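Local coordinates for putative flavoprotein decarboxylase (PDB 6JLS) that binds FMN and acts as an FMN-dependent cysteine decarboxylase in thioviridamide biosynthesis, at residues A103-L106 / G107-N111; A141-A144 / V145-N148; S29-G32 / P33-A37; H86-I89 / A90-D94; P133-P137 / A138-K142. All coordinates share one frame; numbering follows the deposited sequence.

All five contacts are local ones on the helical layers around a parallel, Rossmann-like sheet. Contacts 1 and 5 both bind the same FMN, and they touch where M135 CE lies 3.5 Å from L106 CD1. Contact 2 follows contact 5 in the chain, shares A141 and K142 with it, and has its centre about 9 Å away; it also meets contact 1 through N111 and N148. Contact 3 lies on the opposite side of the chain's centre from contact 1, about 22 Å between centres, although S29 is near the FMN-binding residues G25 and S26. Contact 4 is remote, about 30 Å from contact 5 between centres, yet H86 reaches to about 4 Å from another bound FMN.

Contact 1. Residues A103-L106 / G107-N111; sequences AATL and GKLAN. With FMN (flavin mononucleotide), chain B.
G107 N, K108 N, L109 N and A110 N each donate to the carbonyl oxygen four residues earlier, from A103 O through L106 O, which makes this the regular alpha-helical run of helix 103-110, with N111 just beyond it. The helix follows strand 95-101 of the Rossmann-like sheet, and A103-T105 belongs to the counterpart of the PASANT motif of flavin-containing cysteine decarboxylases. Its first turn holds the flavin through A103 N at O2 and the phosphate through T105 OG1 at O1P. A103 N, left unused by the helix ladder, donates to FMN O2 at 2.6 Å with an angle of 164°, while A104 CB packs 3.6 Å from the phosphate oxygen O1P.

T105 splits its branches between cofactor and helix. With OG1 opposite the carbonyl carbon (chi1 -74°), the hydroxyl is delivered to FMN O1P at 2.6 Å, and CG2 is left to lie alongside L109, 4.0 Å from CD1. S24 OG and a water also bond T105 OG1, and that water bridges it to FMN O2P, so the hydroxyl's position is well fixed. K108 runs out extended from its CG, which rests 3.2 Å from A104 O. Its NZ is salt-bridged to D115 and comes within 4.1 Å of FMN O2P, where its charge would be expected to favour the phosphate. L106 and L109 carry the helix onto helix 143-154 through L152, and C114 of a neighbouring subunit packs on A103 and A104. At the far end N111 folds back on the last turn, its ND2 donating to G107 O at 2.7 Å in the carbonyl plane.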
loop_
_atom_site.group_PDB
_atom_site.type_symbol
_atom_site.label_atom_id
_atom_site.label_comp_id
_atom_site.label_asym_id
_atom_site.label_seq_id
_atom_site.Cartn_x
_atom_site.Cartn_y
_atom_site.Cartn_z
ATOM N N ALA A 103 -5.196 26.040 21.086
ATOM C CA ALA A 103 -4.187 27.088 20.980
ATOM C C ALA A 103 -3.696 27.219 19.546
ATOM O O ALA A 103 -3.529 28.337 19.037
ATOM C CB ALA A 103 -3.016 26.794 21.921
ATOM N N ALA A 104 -3.507 26.078 18.867
ATOM C CA ALA A 104 -2.945 26.087 17.522
ATOM C C ALA A 104 -3.896 26.759 16.553
ATOM O O ALA A 104 -3.483 27.601 15.747
ATOM C CB ALA A 104 -2.618 24.662 17.060
ATOM N N THR A 105 -5.181 26.416 16.633
ATOM C CA THR A 105 -6.167 27.015 15.741
ATOM C C THR A 105 -6.365 28.505 16.035
ATOM O O THR A 105 -6.437 29.322 15.105
ATOM C CB THR A 105 -7.479 26.242 15.845
ATOM O OG1 THR A 105 -7.315 24.999 15.166
ATOM C CG2 THR A 105 -8.621 27.001 15.189
ATOM N N LEU A 106 -6.463 28.874 17.315
ATOM C CA LEU A 106 -6.499 30.284 17.690
ATOM C C LEU A 106 -5.265 31.023 17.176
ATOM O O LEU A 106 -5.367 32.146 16.656
ATOM C CB LEU A 106 -6.596 30.400 19.212
ATOM C CG LEU A 106 -7.848 29.835 19.875
ATOM C CD1 LEU A 106 -7.636 29.744 21.373
ATOM C CD2 LEU A 106 -9.053 30.710 19.562
ATOM N N GLY A 107 -4.089 30.398 17.298
ATOM C CA GLY A 107 -2.869 31.045 16.847
ATOM C C GLY A 107 -2.847 31.249 15.347
ATOM O O GLY A 107 -2.368 32.278 14.858
ATOM N N LYS A 108 -3.379 30.282 14.594
ATOM C CA LYS A 108 -3.424 30.413 13.140
ATOM C C LYS A 108 -4.394 31.513 12.730
ATOM O O LYS A 108 -4.061 32.369 11.901
ATOM C CB LYS A 108 -3.829 29.091 12.501
ATOM C CG LYS A 108 -2.827 27.948 12.625
ATOM C CD LYS A 108 -3.343 26.710 11.885
ATOM C CE LYS A 108 -2.445 25.501 12.138
ATOM N NZ LYS A 108 -2.896 24.240 11.472
ATOM N N LEU A 109 -5.605 31.508 13.299
ATOM C CA LEU A 109 -6.573 32.546 12.956
ATOM C C LEU A 109 -6.027 33.915 13.316
ATOM O O LEU A 109 -6.075 34.847 12.506
ATOM C CB LEU A 109 -7.898 32.305 13.674
ATOM C CG LEU A 109 -8.623 30.999 13.353
ATOM C CD1 LEU A 109 -9.817 30.758 14.293
ATOM C CD2 LEU A 109 -9.068 30.994 11.897
ATOM N N ALA A 110 -5.463 34.030 14.520
ATOM C CA ALA A 110 -4.923 35.291 14.993
ATOM C C ALA A 110 -3.873 35.849 14.051
ATOM O O ALA A 110 -3.654 37.064 14.032
ATOM C CB ALA A 110 -4.323 35.110 16.384
ATOM N N ASN A 111 -3.204 34.996 13.274
ATOM C CA ASN A 111 -2.119 35.443 12.410
ATOM C C ASN A 111 -2.438 35.266 10.930
ATOM O O ASN A 111 -1.534 35.350 10.094
ATOM C CB ASN A 111 -0.815 34.728 12.774
ATOM C CG ASN A 111 -0.287 35.148 14.137
ATOM O OD1 ASN A 111 0.360 36.194 14.278
ATOM N ND2 ASN A 111 -0.582 34.348 15.154
HETATM N N1 FMN B . -4.428 21.656 22.324
HETATM C C2 FMN B . -5.227 22.686 22.771
HETATM O O2 FMN B . -5.005 23.831 22.387
HETATM N N3 FMN B . -6.259 22.434 23.650
HETATM C C4 FMN B . -6.506 21.148 24.088
HETATM O O4 FMN B . -7.429 20.916 24.872
HETATM C C4A FMN B . -5.703 20.109 23.635
HETATM N N5 FMN B . -5.941 18.819 24.065
HETATM C C5A FMN B . -5.147 17.780 23.626
HETATM C C6 FMN B . -5.409 16.495 24.081
HETATM C C7 FMN B . -4.621 15.430 23.645
HETATM C C7M FMN B . -4.925 14.044 24.155
HETATM C C8 FMN B . -3.561 15.660 22.746
HETATM C C8M FMN B . -2.708 14.514 22.270
HETATM C C9 FMN B . -3.302 16.961 22.294
HETATM C C9A FMN B . -4.098 18.024 22.736
HETATM N N10 FMN B . -3.859 19.322 22.304
HETATM C C10 FMN B . -4.659 20.363 22.749
HETATM C "C1'" FMN B . -2.750 19.604 21.332
HETATM C "C2'" FMN B . -3.361 19.764 19.931
HETATM O "O2'" FMN B . -4.000 18.580 19.483
HETATM C "C3'" FMN B . -2.316 20.190 18.908
HETATM O "O3'" FMN B . -1.920 21.508 19.205
HETATM C "C4'" FMN B . -2.907 20.094 17.502
HETATM O "O4'" FMN B . -1.947 20.275 16.475
HETATM C "C5'" FMN B . -4.039 21.094 17.317
HETATM O "O5'" FMN B . -4.417 20.987 15.966
HETATM P P FMN B . -5.643 21.825 15.371
HETATM O O1P FMN B . -5.779 23.126 16.143
HETATM O O2P FMN B . -5.357 22.145 13.920
HETATM O O3P FMN B . -6.917 21.035 15.523
HETATM O O HOH W 1 -6.131 24.275 12.777
#

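Contact 2. Residues A141-A144 / V145-N148; sequences AKPA and VRRN
K142 O receives R146 N at 3.1 Å, and V145 N more weakly, as the chain enters helix 143-154 with K142 at the N-cap position. This inner part is the tight one: R147 N bonds P143 O at 2.9 Å, N148 N reaches A144 O, and V145 is buried. A144 N is taken by E155 OE2 of a neighbouring subunit, so the start of the helix is satisfied across an interface. N148 is likewise tied down, its ND2 bonding N111 O of that subunit.

The outer side is looser and largely made of arginine. R146, exposed, bends at chi3 (-88°) and lays one guanidinium face over P143, whose CA stands 3.4 Å above the plane, offset toward the rim; NH2 ends 3.3 Å from P143 CB. R147 also bends at chi3, and its guanidinium comes over A144, with A144 CA 3.6 Å above the plane. Neither group is bonded to the first segment: R146 rests on the proline, R147 on A144 CA and CB. In the neighbouring subunit K142 and P143 meet E155, V145 meets M123 and R147 meets A110, which places this N-terminal turn of helix 143-154 at a subunit interface of the 12-chain assembly, within the Rossmann-like fold.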
loop_
_atom_site.group_PDB
_atom_site.type_symbol
_atom_site.label_atom_id
_atom_site.label_comp_id
_atom_site.label_asym_id
_atom_site.label_seq_id
_atom_site.Cartn_x
_atom_site.Cartn_y
_atom_site.Cartn_z
ATOM N N ALA A 141 -2.216 31.504 29.873
ATOM C CA ALA A 141 -1.584 32.699 30.422
ATOM C C ALA A 141 -0.260 33.036 29.741
ATOM O O ALA A 141 0.375 34.023 30.117
ATOM C CB ALA A 141 -1.370 32.534 31.929
ATOM N N LYS A 142 0.172 32.234 28.766
ATOM C CA LYS A 142 1.366 32.543 27.996
ATOM C C LYS A 142 1.152 33.837 27.208
ATOM O O LYS A 142 0.099 34.015 26.589
ATOM C CB LYS A 142 1.694 31.397 27.038
ATOM C CG LYS A 142 2.296 30.136 27.673
ATOM C CD LYS A 142 3.786 29.992 27.333
ATOM C CE LYS A 142 4.425 28.793 28.019
ATOM N NZ LYS A 142 4.008 28.694 29.445
ATOM N N PRO A 143 2.126 34.757 27.215
ATOM C CA PRO A 143 1.961 36.018 26.461
ATOM C C PRO A 143 1.538 35.839 25.009
ATOM O O PRO A 143 0.682 36.592 24.515
ATOM C CB PRO A 143 3.352 36.654 26.556
ATOM C CG PRO A 143 3.915 36.125 27.852
ATOM C CD PRO A 143 3.371 34.728 28.003
ATOM N N ALA A 144 2.122 34.868 24.304
ATOM C CA ALA A 144 1.810 34.718 22.887
ATOM C C ALA A 144 0.341 34.373 22.687
ATOM O O ALA A 144 -0.276 34.815 21.709
ATOM C CB ALA A 144 2.708 33.659 22.252
ATOM N N VAL A 145 -0.245 33.608 23.614
ATOM C CA VAL A 145 -1.655 33.247 23.494
ATOM C C VAL A 145 -2.545 34.437 23.840
ATOM O O VAL A 145 -3.565 34.677 23.175
ATOM C CB VAL A 145 -1.972 32.020 24.371
ATOM C CG1 VAL A 145 -3.457 31.699 24.349
ATOM C CG2 VAL A 145 -1.202 30.824 23.882
ATOM N N ARG A 146 -2.173 35.202 24.877
ATOM C CA ARG A 146 -2.885 36.435 25.195
ATOM C C ARG A 146 -2.952 37.355 23.986
ATOM O O ARG A 146 -4.013 37.913 23.667
ATOM C CB ARG A 146 -2.205 37.169 26.344
ATOM C CG ARG A 146 -2.117 36.457 27.671
ATOM C CD ARG A 146 -1.716 37.478 28.772
ATOM N NE ARG A 146 -0.268 37.675 28.961
ATOM C CZ ARG A 146 0.472 38.631 28.385
ATOM N NH1 ARG A 146 -0.067 39.506 27.537
ATOM N NH2 ARG A 146 1.772 38.706 28.653
ATOM N N ARG A 147 -1.814 37.547 23.312
ATOM C CA ARG A 147 -1.799 38.417 22.142
ATOM C C ARG A 147 -2.658 37.854 21.016
ATOM O O ARG A 147 -3.314 38.615 20.295
ATOM C CB ARG A 147 -0.367 38.638 21.651
ATOM C CG ARG A 147 0.498 39.498 22.569
ATOM C CD ARG A 147 1.749 39.997 21.840
ATOM N NE ARG A 147 2.454 38.900 21.184
ATOM C CZ ARG A 147 3.354 38.140 21.799
ATOM N NH1 ARG A 147 3.644 38.375 23.066
ATOM N NH2 ARG A 147 3.953 37.143 21.154
ATOM N N ASN A 148 -2.668 36.534 20.845
ATOM C CA ASN A 148 -3.523 35.955 19.823
ATOM C C ASN A 148 -4.991 36.256 20.106
ATOM O O ASN A 148 -5.752 36.598 19.191
ATOM C CB ASN A 148 -3.268 34.450 19.727
ATOM C CG ASN A 148 -1.941 34.123 19.075
ATOM O OD1 ASN A 148 -1.376 34.937 18.343
ATOM N ND2 ASN A 148 -1.439 32.920 19.325
HETATM O O HOH W 2 1.085 35.441 19.250
#

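Contact 3. Residues S29-G32 / P33-A37; sequences SVAG and PHMAA
The shortest polar links here are equal: M35 N donates to A31 O at 2.8 Å, and A36 N to G32 O at the same 2.8 Å. A31 O is further enclosed by the side chain of M35, whose CG lies only 3.1 Å away. In that chain CG stands anti to the carbonyl carbon; the chain extends to the sulfur, then bends at chi3 (-53°) and brings CE back over the backbone of G32, 3.4 Å from its CA. The sulfur passes beside the methyl of A31, with M35 SD 4.3 Å from A31 CB.

The turn before the helix is closed by G32 N on S29 O, and it leads from strand 18-23 into helix 32-40, the first beta-alpha unit of the Rossmann-like sheet. This links the helix to the FMN pocket: S29 OG bonds S26 O and S24 O, all within the segment that follows the strand, and G25 and S26 bind the cofactor. P33, in the first turn of the helix, has no N-H to give, and its CD sits 3.3 Å from V30 O.

M35 and A36 face inward, M35 onto M21 and L23 of strand 18-23 and A36 onto M21. On another flank P33 packs against S63 and L64, and also against V30 of a neighbouring subunit.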
loop_
_atom_site.group_PDB
_atom_site.type_symbol
_atom_site.label_atom_id
_atom_site.label_comp_id
_atom_site.label_asym_id
_atom_site.label_seq_id
_atom_site.Cartn_x
_atom_site.Cartn_y
_atom_site.Cartn_z
ATOM N N SER A 29 -13.666 18.058 21.704
ATOM C CA SER A 29 -14.513 17.985 20.525
ATOM C C SER A 29 -15.269 16.657 20.415
ATOM O O SER A 29 -16.096 16.525 19.508
ATOM C CB SER A 29 -13.693 18.285 19.262
ATOM O OG SER A 29 -12.587 17.420 19.132
ATOM N N VAL A 30 -15.067 15.700 21.336
ATOM C CA VAL A 30 -15.939 14.518 21.379
ATOM C C VAL A 30 -17.373 14.898 21.700
ATOM O O VAL A 30 -18.295 14.119 21.437
ATOM C CB VAL A 30 -15.477 13.453 22.405
ATOM C CG1 VAL A 30 -14.138 12.909 22.048
ATOM C CG2 VAL A 30 -15.475 14.017 23.825
ATOM N N ALA A 31 -17.582 16.062 22.302
ATOM C CA ALA A 31 -18.902 16.615 22.554
ATOM C C ALA A 31 -19.584 17.114 21.290
ATOM O O ALA A 31 -20.740 17.551 21.370
ATOM C CB ALA A 31 -18.783 17.758 23.560
ATOM N N GLY A 32 -18.886 17.097 20.151
ATOM C CA GLY A 32 -19.417 17.584 18.899
ATOM C C GLY A 32 -20.774 16.995 18.574
ATOM O O GLY A 32 -21.746 17.724 18.346
ATOM N N PRO A 33 -20.863 15.651 18.541
ATOM C CA PRO A 33 -22.158 15.014 18.231
ATOM C C PRO A 33 -23.255 15.373 19.213
ATOM O O PRO A 33 -24.405 15.585 18.805
ATOM C CB PRO A 33 -21.827 13.512 18.272
ATOM C CG PRO A 33 -20.374 13.438 17.920
ATOM C CD PRO A 33 -19.762 14.666 18.566
ATOM N N HIS A 34 -22.931 15.449 20.506
ATOM C CA HIS A 34 -23.927 15.868 21.486
ATOM C C HIS A 34 -24.380 17.306 21.231
ATOM O O HIS A 34 -25.582 17.592 21.265
ATOM C CB HIS A 34 -23.370 15.696 22.901
ATOM C CG HIS A 34 -24.228 16.304 23.967
ATOM N ND1 HIS A 34 -25.587 16.085 24.049
ATOM C CD2 HIS A 34 -23.919 17.132 24.993
ATOM C CE1 HIS A 34 -26.079 16.754 25.079
ATOM N NE2 HIS A 34 -25.087 17.397 25.668
ATOM N N MET A 35 -23.434 18.215 20.935
ATOM C CA MET A 35 -23.781 19.610 20.640
ATOM C C MET A 35 -24.598 19.719 19.354
ATOM O O MET A 35 -25.558 20.496 19.283
ATOM C CB MET A 35 -22.512 20.474 20.532
ATOM C CG MET A 35 -21.622 20.480 21.771
ATOM S SD MET A 35 -20.038 21.412 21.654
ATOM C CE MET A 35 -19.255 20.761 20.178
ATOM N N ALA A 36 -24.222 18.958 18.322
ATOM C CA ALA A 36 -24.973 18.996 17.075
ATOM C C ALA A 36 -26.403 18.523 17.287
ATOM O O ALA A 36 -27.334 19.042 16.666
ATOM C CB ALA A 36 -24.277 18.139 16.017
ATOM N N ALA A 37 -26.596 17.529 18.155
ATOM C CA ALA A 37 -27.946 17.069 18.456
ATOM C C ALA A 37 -28.716 18.115 19.255
ATOM O O ALA A 37 -29.891 18.374 18.979
ATOM C CB ALA A 37 -27.886 15.741 19.205
#

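Contact 4. Residues H86-I89 / A90-D94; sequences HVRI and AAESD
R88 and E92 lie side by side one turn apart, pointing the same way, with their guanidinium and carboxylate planes turned 48° from each other. They meet through carbon: E92 OE2 is 3.2 Å from R88 CG, whereas R88 NE stays 4.9 Å from OE2, the opposite charges being near without touching. R88 bends at chi3 (-47°), which swings its guanidinium off the line of the glutamate, and E92 keeps an extended chain. The carbonyl R88 O takes E92 N at 3.0 Å.

On the buried flank, the S93 hydroxyl meets the I89 carbonyl. S93 OG donates to I89 O at 2.6 Å, tilted 34° from the carbonyl plane, with I89 CG2 4.0 Å from the hydroxyl. S93 OG is also bonded to T20 OG1, linking the helix end to strand 18-23. H86 packs on I117 and I121 of helix 117-124, and its NE2 bonds Q120 OE1; V87 CG2 stands 3.6 Å above one face of its ring. A90 packs on A124 of that helix, and I89 on L73.

The serine thus makes a side-chain-to-backbone bond at the C-terminal end of helix 85-91, in the connection leading to strand 95-101 of the Rossmann-like sheet.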
loop_
_atom_site.group_PDB
_atom_site.type_symbol
_atom_site.label_atom_id
_atom_site.label_comp_id
_atom_site.label_asym_id
_atom_site.label_seq_id
_atom_site.Cartn_x
_atom_site.Cartn_y
_atom_site.Cartn_z
ATOM N N HIS A 86 -16.614 24.571 1.252
ATOM C CA HIS A 86 -16.533 25.150 2.586
ATOM C C HIS A 86 -16.692 26.666 2.540
ATOM O O HIS A 86 -17.290 27.256 3.449
ATOM C CB HIS A 86 -15.218 24.739 3.248
ATOM C CG HIS A 86 -13.992 25.173 2.507
ATOM N ND1 HIS A 86 -13.731 24.797 1.207
ATOM C CD2 HIS A 86 -12.938 25.927 2.898
ATOM C CE1 HIS A 86 -12.576 25.311 0.825
ATOM N NE2 HIS A 86 -12.074 26.001 1.833
ATOM N N VAL A 87 -16.185 27.315 1.485
ATOM C CA VAL A 87 -16.294 28.770 1.392
ATOM C C VAL A 87 -17.721 29.174 1.032
ATOM O O VAL A 87 -18.231 30.207 1.492
ATOM C CB VAL A 87 -15.268 29.322 0.385
ATOM C CG1 VAL A 87 -15.439 30.832 0.211
ATOM C CG2 VAL A 87 -13.852 28.981 0.839
ATOM N N ARG A 88 -18.394 28.360 0.217
ATOM C CA ARG A 88 -19.823 28.553 0.020
ATOM C C ARG A 88 -20.567 28.448 1.346
ATOM O O ARG A 88 -21.471 29.241 1.625
ATOM C CB ARG A 88 -20.352 27.530 -0.980
ATOM C CG ARG A 88 -21.713 27.872 -1.589
ATOM C CD ARG A 88 -22.302 26.685 -2.363
ATOM N NE ARG A 88 -21.328 26.064 -3.264
ATOM C CZ ARG A 88 -20.750 24.883 -3.043
ATOM N NH1 ARG A 88 -21.055 24.186 -1.954
ATOM N NH2 ARG A 88 -19.868 24.394 -3.910
ATOM N N ILE A 89 -20.180 27.490 2.187
ATOM C CA ILE A 89 -20.857 27.295 3.468
ATOM C C ILE A 89 -20.564 28.453 4.418
ATOM O O ILE A 89 -21.443 28.898 5.165
ATOM C CB ILE A 89 -20.461 25.932 4.074
ATOM C CG1 ILE A 89 -21.232 24.811 3.383
ATOM C CG2 ILE A 89 -20.718 25.905 5.568
ATOM C CD1 ILE A 89 -20.875 23.436 3.874
ATOM N N ALA A 90 -19.332 28.962 4.405
ATOM C CA ALA A 90 -19.044 30.165 5.183
ATOM C C ALA A 90 -19.964 31.309 4.777
ATOM O O ALA A 90 -20.559 31.970 5.635
ATOM C CB ALA A 90 -17.583 30.579 5.013
ATOM N N ALA A 91 -20.105 31.540 3.468
ATOM C CA ALA A 91 -20.961 32.624 2.991
ATOM C C ALA A 91 -22.407 32.431 3.421
ATOM O O ALA A 91 -23.068 33.402 3.797
ATOM C CB ALA A 91 -20.874 32.735 1.468
ATOM N N GLU A 92 -22.898 31.192 3.402
ATOM C CA GLU A 92 -24.278 30.862 3.737
ATOM C C GLU A 92 -24.541 30.778 5.236
ATOM O O GLU A 92 -25.664 30.462 5.632
ATOM C CB GLU A 92 -24.658 29.535 3.067
ATOM C CG GLU A 92 -24.536 29.561 1.544
ATOM C CD GLU A 92 -24.734 28.200 0.886
ATOM O OE1 GLU A 92 -24.913 27.189 1.606
ATOM O OE2 GLU A 92 -24.706 28.153 -0.365
ATOM N N SER A 93 -23.560 31.040 6.085
ATOM C CA SER A 93 -23.745 30.852 7.518
ATOM C C SER A 93 -24.186 32.145 8.182
ATOM O O SER A 93 -23.704 33.226 7.839
ATOM C CB SER A 93 -22.449 30.364 8.162
ATOM O OG SER A 93 -22.062 29.113 7.639
ATOM N N ASP A 94 -25.101 32.027 9.143
ATOM C CA ASP A 94 -25.461 33.152 9.996
ATOM C C ASP A 94 -24.619 33.220 11.260
ATOM O O ASP A 94 -24.616 34.254 11.936
ATOM C CB ASP A 94 -26.939 33.090 10.372
ATOM C CG ASP A 94 -27.829 32.989 9.163
ATOM O OD1 ASP A 94 -27.645 33.794 8.224
ATOM O OD2 ASP A 94 -28.695 32.090 9.145
#

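Contact 5. Residues P133-P137 / A138-K142; sequences PVMNP and AMLAK. With FMN (flavin mononucleotide), chain B.
The PVMNPAML run from P133 to L140 matches the PXMNXXMW motif known from phosphopantothenoylcysteine decarboxylase relatives, except that L140 takes the place of the tryptophan, and here it borders FMN. V134 O accepts FMN N3 at 2.7 Å with an angle of 174°, fixing the pyrimidine edge of the flavin.

Beyond it, M135 and M139 cross at about a right angle, M135 CB lying 3.7 Å from M139 CE. M135 CG takes the crowded position between its backbone N and carbonyl carbon (chi1 60°), which turns the chain toward the short helix: its sulfur rests 3.8 Å from L140 CD1, and L140 also crosses it at about a right angle. M139 CE is bracketed on another side by N136 OD1 at 3.3 Å, and it approaches FMN O2 to 3.8 Å. The turn is held by M139 N to N136 O at 2.8 Å, while L140 N reaches the same oxygen only weakly. K142 NZ loops back to bond A138 O.

The segment leaves strand 129-133, lays M135 on A103 and L106 of helix 103-110, and passes into helix 143-154, while M139 also meets M123 of a neighbouring subunit.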
loop_
_atom_site.group_PDB
_atom_site.type_symbol
_atom_site.label_atom_id
_atom_site.label_comp_id
_atom_site.label_asym_id
_atom_site.label_seq_id
_atom_site.Cartn_x
_atom_site.Cartn_y
_atom_site.Cartn_z
ATOM N N PRO A 133 -12.010 28.993 23.424
ATOM C CA PRO A 133 -10.679 28.428 23.687
ATOM C C PRO A 133 -10.749 27.317 24.720
ATOM O O PRO A 133 -11.498 27.386 25.698
ATOM C CB PRO A 133 -9.874 29.623 24.223
ATOM C CG PRO A 133 -10.633 30.832 23.811
ATOM C CD PRO A 133 -12.082 30.416 23.783
ATOM N N VAL A 134 -9.963 26.273 24.485
ATOM C CA VAL A 134 -9.796 25.189 25.444
ATOM C C VAL A 134 -8.326 24.812 25.416
ATOM O O VAL A 134 -7.788 24.486 24.349
ATOM C CB VAL A 134 -10.675 23.964 25.120
ATOM C CG1 VAL A 134 -10.417 22.844 26.107
ATOM C CG2 VAL A 134 -12.138 24.334 25.123
ATOM N N MET A 135 -7.674 24.875 26.570
ATOM C CA MET A 135 -6.285 24.460 26.693
ATOM C C MET A 135 -5.946 24.431 28.176
ATOM O O MET A 135 -6.692 24.961 29.010
ATOM C CB MET A 135 -5.342 25.398 25.925
ATOM C CG MET A 135 -5.403 26.847 26.415
ATOM S SD MET A 135 -4.682 28.066 25.300
ATOM C CE MET A 135 -5.951 28.119 24.027
ATOM N N ASN A 136 -4.826 23.788 28.501
ATOM C CA ASN A 136 -4.359 23.812 29.880
ATOM C C ASN A 136 -3.972 25.239 30.252
ATOM O O ASN A 136 -3.407 25.962 29.426
ATOM C CB ASN A 136 -3.170 22.867 30.083
ATOM C CG ASN A 136 -2.072 23.061 29.050
ATOM O OD1 ASN A 136 -2.341 23.260 27.863
ATOM N ND2 ASN A 136 -0.824 22.993 29.498
ATOM N N PRO A 137 -4.296 25.690 31.466
ATOM C CA PRO A 137 -3.936 27.067 31.849
ATOM C C PRO A 137 -2.429 27.337 31.851
ATOM O O PRO A 137 -2.036 28.501 31.956
ATOM C CB PRO A 137 -4.556 27.215 33.246
ATOM C CG PRO A 137 -5.712 26.243 33.234
ATOM C CD PRO A 137 -5.198 25.062 32.448
ATOM N N ALA A 138 -1.581 26.313 31.712
ATOM C CA ALA A 138 -0.160 26.529 31.448
ATOM C C ALA A 138 0.092 27.129 30.069
ATOM O O ALA A 138 1.216 27.571 29.796
ATOM C CB ALA A 138 0.614 25.214 31.579
ATOM N N MET A 139 -0.922 27.149 29.203
ATOM C CA MET A 139 -0.866 27.803 27.905
ATOM C C MET A 139 -1.686 29.084 27.837
ATOM O O MET A 139 -1.284 30.024 27.146
ATOM C CB MET A 139 -1.345 26.841 26.809
ATOM C CG MET A 139 -0.273 25.910 26.287
ATOM S SD MET A 139 -0.573 25.409 24.565
ATOM C CE MET A 139 -2.017 24.352 24.742
ATOM N N LEU A 140 -2.811 29.157 28.557
ATOM C CA LEU A 140 -3.739 30.271 28.396
ATOM C C LEU A 140 -3.213 31.571 28.995
ATOM O O LEU A 140 -3.723 32.647 28.658
ATOM C CB LEU A 140 -5.094 29.913 29.014
ATOM C CG LEU A 140 -6.294 30.797 28.642
ATOM C CD1 LEU A 140 -6.576 30.724 27.149
ATOM C CD2 LEU A 140 -7.538 30.433 29.442
ATOM N N ALA A 141 -2.216 31.504 29.873
ATOM C CA ALA A 141 -1.584 32.699 30.422
ATOM C C ALA A 141 -0.260 33.036 29.741
ATOM O O ALA A 141 0.375 34.023 30.117
ATOM C CB ALA A 141 -1.370 32.534 31.929
ATOM N N LYS A 142 0.172 32.234 28.766
ATOM C CA LYS A 142 1.366 32.543 27.996
ATOM C C LYS A 142 1.152 33.837 27.208
ATOM O O LYS A 142 0.099 34.015 26.589
ATOM C CB LYS A 142 1.694 31.397 27.038
ATOM C CG LYS A 142 2.296 30.136 27.673
ATOM C CD LYS A 142 3.786 29.992 27.333
ATOM C CE LYS A 142 4.425 28.793 28.019
ATOM N NZ LYS A 142 4.008 28.694 29.445
HETATM N N1 FMN B . -4.428 21.656 22.324
HETATM C C2 FMN B . -5.227 22.686 22.771
HETATM O O2 FMN B . -5.005 23.831 22.387
HETATM N N3 FMN B . -6.259 22.434 23.650
HETATM C C4 FMN B . -6.506 21.148 24.088
HETATM O O4 FMN B . -7.429 20.916 24.872
HETATM C C4A FMN B . -5.703 20.109 23.635
HETATM N N5 FMN B . -5.941 18.819 24.065
HETATM C C5A FMN B . -5.147 17.780 23.626
HETATM C C6 FMN B . -5.409 16.495 24.081
HETATM C C7 FMN B . -4.621 15.430 23.645
HETATM C C7M FMN B . -4.925 14.044 24.155
HETATM C C8 FMN B . -3.561 15.660 22.746
HETATM C C8M FMN B . -2.708 14.514 22.270
HETATM C C9 FMN B . -3.302 16.961 22.294
HETATM C C9A FMN B . -4.098 18.024 22.736
HETATM N N10 FMN B . -3.859 19.322 22.304
HETATM C C10 FMN B . -4.659 20.363 22.749
HETATM C "C1'" FMN B . -2.750 19.604 21.332
HETATM C "C2'" FMN B . -3.361 19.764 19.931
HETATM O "O2'" FMN B . -4.000 18.580 19.483
HETATM C "C3'" FMN B . -2.316 20.190 18.908
HETATM O "O3'" FMN B . -1.920 21.508 19.205
HETATM C "C4'" FMN B . -2.907 20.094 17.502
HETATM O "O4'" FMN B . -1.947 20.275 16.475
HETATM C "C5'" FMN B . -4.039 21.094 17.317
HETATM O "O5'" FMN B . -4.417 20.987 15.966
HETATM P P FMN B . -5.643 21.825 15.371
HETATM O O1P FMN B . -5.779 23.126 16.143
HETATM O O2P FMN B . -5.357 22.145 13.920
HETATM O O3P FMN B . -6.917 21.035 15.523
#